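Local structure of glutathione S-transferase (Ceriporiopsis subvermispora, 6J3F) at residues 9-14 and 40-45. The protein binds glutathione and probably catalyses the transfer of this thiol to electrophilic substrates, perhaps including lignin-related ethers. Sequence-based numbering, arbitrary orientation.
Sequences DIPGNA and TIWVEY. With GSH (glutathione), chain C; EDO (1,2-ethanediol), chain D.
Asp-9 and Trp-42 are paired in register where the edge strand 38-42 runs parallel to strand 5-9 in the thioredoxin-like domain. Asp-9 N donates to Ile-41 O at 3.3 Å, and Val-43 N returns a shorter bond of 2.8 Å to Asp-9 O. On one face of the sheet the Asp-9 carboxylate lies alongside the Trp-42 indole, both heading the same way with their planes 24° apart and Asp-9 CG 3.7 Å from Trp-42 CZ3. Thr-40 CG2 sits over the centre of the indole, and Pro-11 passes the ring in the reverse sense, its CB 3.6 Å from Trp-42 CE3; Lys-18 adds a cation-pi contact. Asp-9 OD1 accepts Ile-10 N on its anti side and also bonds Thr-24, while OD2 forms a salt bridge to Arg-28; held at both oxygens, the carboxylate is unlikely to turn.

Beyond the strands, Val-43 O takes a CA-H...O contact from Ile-10. The Ile-10 side chain lies nearly perpendicular to that of Tyr-45: with CG1 turned anti to its own carbonyl carbon (chi1 -49°) and the chain extended beyond it, CD1 reaches over one face of the phenol ring, 4.0 Å from its centroid. The same methyl touches glutathione CB2, while glutathione O31 lies in plane at the ring's edge and Tyr-45 OH donates to an ethanediol, probably from the crystallisation liquor. Replacing Tyr-45 with an alanine would probably leave Ile-10 CD1 without its aromatic partner and open a gap beside the glycyl carboxylate of glutathione. Farther along, one water donates to both Pro-11 O and Glu-44 OE1, an oxygen that Ser-143 also holds. The chemistry thus changes along the contact, from backbone bonds and a carboxylate whose charge Arg-28 probably balances to an apolar and aromatic wall against the cysteinyl and glycyl parts of glutathione.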
loop_
_atom_site.group_PDB
_atom_site.type_symbol
_atom_site.label_atom_id
_atom_site.label_comp_id
_atom_site.label_asym_id
_atom_site.label_seq_id
_atom_site.Cartn_x
_atom_site.Cartn_y
_atom_site.Cartn_z
ATOM N N ASP A 9 -20.959 -16.542 6.269
ATOM C CA ASP A 9 -20.468 -16.581 4.893
ATOM C C ASP A 9 -21.653 -16.353 3.961
ATOM O O ASP A 9 -22.816 -16.411 4.380
ATOM C CB ASP A 9 -19.776 -17.930 4.580
ATOM C CG ASP A 9 -18.698 -17.840 3.466
ATOM O OD1 ASP A 9 -18.738 -16.929 2.618
ATOM O OD2 ASP A 9 -17.808 -18.720 3.415
ATOM N N ILE A 10 -21.354 -16.091 2.692
ATOM C CA ILE A 10 -22.343 -15.894 1.637
ATOM C C ILE A 10 -22.285 -17.098 0.700
ATOM O O ILE A 10 -21.238 -17.352 0.088
ATOM C CB ILE A 10 -22.090 -14.594 0.859
ATOM C CG1 ILE A 10 -21.896 -13.420 1.810
ATOM C CG2 ILE A 10 -23.212 -14.346 -0.116
ATOM C CD1 ILE A 10 -21.627 -12.105 1.109
ATOM N N PRO A 11 -23.371 -17.840 0.527
ATOM C CA PRO A 11 -23.347 -18.991 -0.381
ATOM C C PRO A 11 -23.442 -18.578 -1.841
ATOM O O PRO A 11 -24.082 -17.581 -2.195
ATOM C CB PRO A 11 -24.597 -19.770 0.030
ATOM C CG PRO A 11 -25.558 -18.659 0.353
ATOM C CD PRO A 11 -24.711 -17.632 1.098
ATOM N N GLY A 12 -22.809 -19.384 -2.694
ATOM C CA GLY A 12 -22.909 -19.226 -4.129
ATOM C C GLY A 12 -22.879 -20.587 -4.796
ATOM O O GLY A 12 -22.765 -21.623 -4.134
ATOM N N ASN A 13 -22.942 -20.576 -6.127
ATOM C CA ASN A 13 -23.097 -21.796 -6.907
ATOM C C ASN A 13 -21.872 -22.147 -7.752
ATOM O O ASN A 13 -21.922 -23.122 -8.506
ATOM C CB ASN A 13 -24.344 -21.682 -7.800
ATOM C CG ASN A 13 -25.641 -21.558 -6.993
ATOM O OD1 ASN A 13 -26.043 -22.498 -6.317
ATOM N ND2 ASN A 13 -26.299 -20.403 -7.075
ATOM N N ALA A 14 -20.773 -21.395 -7.651
ATOM C CA ALA A 14 -19.620 -21.691 -8.504
ATOM C C ALA A 14 -18.957 -23.016 -8.137
ATOM O O ALA A 14 -18.362 -23.668 -9.000
ATOM C CB ALA A 14 -18.596 -20.557 -8.436
ATOM N N THR A 40 -19.820 -22.880 9.665
ATOM C CA THR A 40 -20.312 -21.874 8.732
ATOM C C THR A 40 -21.833 -21.769 8.840
ATOM O O THR A 40 -22.526 -22.773 9.028
ATOM C CB THR A 40 -19.909 -22.215 7.295
ATOM O OG1 THR A 40 -18.486 -22.396 7.210
ATOM C CG2 THR A 40 -20.338 -21.099 6.332
ATOM N N ILE A 41 -22.359 -20.549 8.764
ATOM C CA ILE A 41 -23.791 -20.360 8.575
ATOM C C ILE A 41 -24.006 -19.353 7.449
ATOM O O ILE A 41 -23.453 -18.247 7.478
ATOM C CB ILE A 41 -24.515 -19.964 9.883
ATOM C CG1 ILE A 41 -24.472 -18.497 10.206
ATOM C CG2 ILE A 41 -23.910 -20.658 11.120
ATOM C CD1 ILE A 41 -25.074 -18.321 11.553
ATOM N N TRP A 42 -24.786 -19.757 6.445
ATOM C CA TRP A 42 -24.866 -19.068 5.164
ATOM C C TRP A 42 -25.927 -17.977 5.180
ATOM O O TRP A 42 -27.062 -18.212 5.598
ATOM C CB TRP A 42 -25.171 -20.067 4.049
ATOM C CG TRP A 42 -24.189 -21.183 3.988
ATOM C CD1 TRP A 42 -24.344 -22.432 4.509
ATOM C CD2 TRP A 42 -22.888 -21.161 3.375
ATOM N NE1 TRP A 42 -23.222 -23.191 4.262
ATOM C CE2 TRP A 42 -22.313 -22.434 3.568
ATOM C CE3 TRP A 42 -22.155 -20.189 2.684
ATOM C CZ2 TRP A 42 -21.039 -22.764 3.088
ATOM C CZ3 TRP A 42 -20.882 -20.522 2.209
ATOM C CH2 TRP A 42 -20.344 -21.797 2.414
ATOM N N VAL A 43 -25.561 -16.798 4.689
ATOM C CA VAL A 43 -26.435 -15.632 4.652
ATOM C C VAL A 43 -26.419 -15.064 3.238
ATOM O O VAL A 43 -25.341 -14.823 2.674
ATOM C CB VAL A 43 -25.978 -14.551 5.647
ATOM C CG1 VAL A 43 -26.986 -13.439 5.702
ATOM C CG2 VAL A 43 -25.689 -15.150 7.021
ATOM N N GLU A 44 -27.604 -14.844 2.670
ATOM C CA GLU A 44 -27.711 -14.148 1.399
ATOM C C GLU A 44 -27.414 -12.669 1.606
ATOM O O GLU A 44 -27.603 -12.128 2.701
ATOM C CB GLU A 44 -29.115 -14.329 0.795
ATOM C CG GLU A 44 -29.601 -15.782 0.715
ATOM C CD GLU A 44 -28.992 -16.567 -0.448
ATOM O OE1 GLU A 44 -28.417 -15.942 -1.369
ATOM O OE2 GLU A 44 -29.092 -17.815 -0.448
ATOM N N TYR A 45 -26.937 -12.017 0.543
ATOM C CA TYR A 45 -26.612 -10.596 0.561
ATOM C C TYR A 45 -27.706 -9.766 1.219
ATOM O O TYR A 45 -27.425 -9.084 2.214
ATOM C CB TYR A 45 -26.345 -10.064 -0.849
ATOM C CG TYR A 45 -24.891 -10.091 -1.302
ATOM C CD1 TYR A 45 -24.344 -11.226 -1.881
ATOM C CD2 TYR A 45 -24.084 -8.964 -1.185
ATOM C CE1 TYR A 45 -23.021 -11.251 -2.309
ATOM C CE2 TYR A 45 -22.757 -8.971 -1.614
ATOM C CZ TYR A 45 -22.232 -10.117 -2.173
ATOM O OH TYR A 45 -20.930 -10.140 -2.610
HETATM N N1 GSH C . -13.168 -4.909 4.574
HETATM C CA1 GSH C . -14.083 -6.033 4.621
HETATM C C1 GSH C . -13.339 -7.295 4.992
HETATM O O11 GSH C . -13.909 -8.149 5.719
HETATM O O12 GSH C . -12.166 -7.447 4.575
HETATM C CB1 GSH C . -14.808 -6.159 3.281
HETATM C CG1 GSH C . -15.881 -7.233 3.369
HETATM C CD1 GSH C . -16.847 -7.203 2.203
HETATM O OE1 GSH C . -16.902 -6.237 1.458
HETATM N N2 GSH C . -17.607 -8.286 2.077
HETATM C CA2 GSH C . -18.664 -8.397 1.088
HETATM C C2 GSH C . -20.025 -8.049 1.638
HETATM O O2 GSH C . -20.460 -8.636 2.614
HETATM C CB2 GSH C . -18.689 -9.819 0.531
HETATM S SG2 GSH C . -17.264 -10.160 -0.538
HETATM N N3 GSH C . -20.716 -7.090 1.021
HETATM C CA3 GSH C . -22.050 -6.707 1.450
HETATM C C3 GSH C . -22.814 -5.879 0.432
HETATM O O31 GSH C . -22.276 -5.608 -0.673
HETATM O O32 GSH C . -23.971 -5.494 0.732
HETATM C C1 EDO D . -16.872 -8.379 -4.106
HETATM O O1 EDO D . -15.820 -7.425 -4.275
HETATM C C2 EDO D . -17.830 -7.825 -3.068
HETATM O O2 EDO D . -18.744 -8.850 -2.658
HETATM O O HOH W 1 -26.269 -16.401 -2.882
#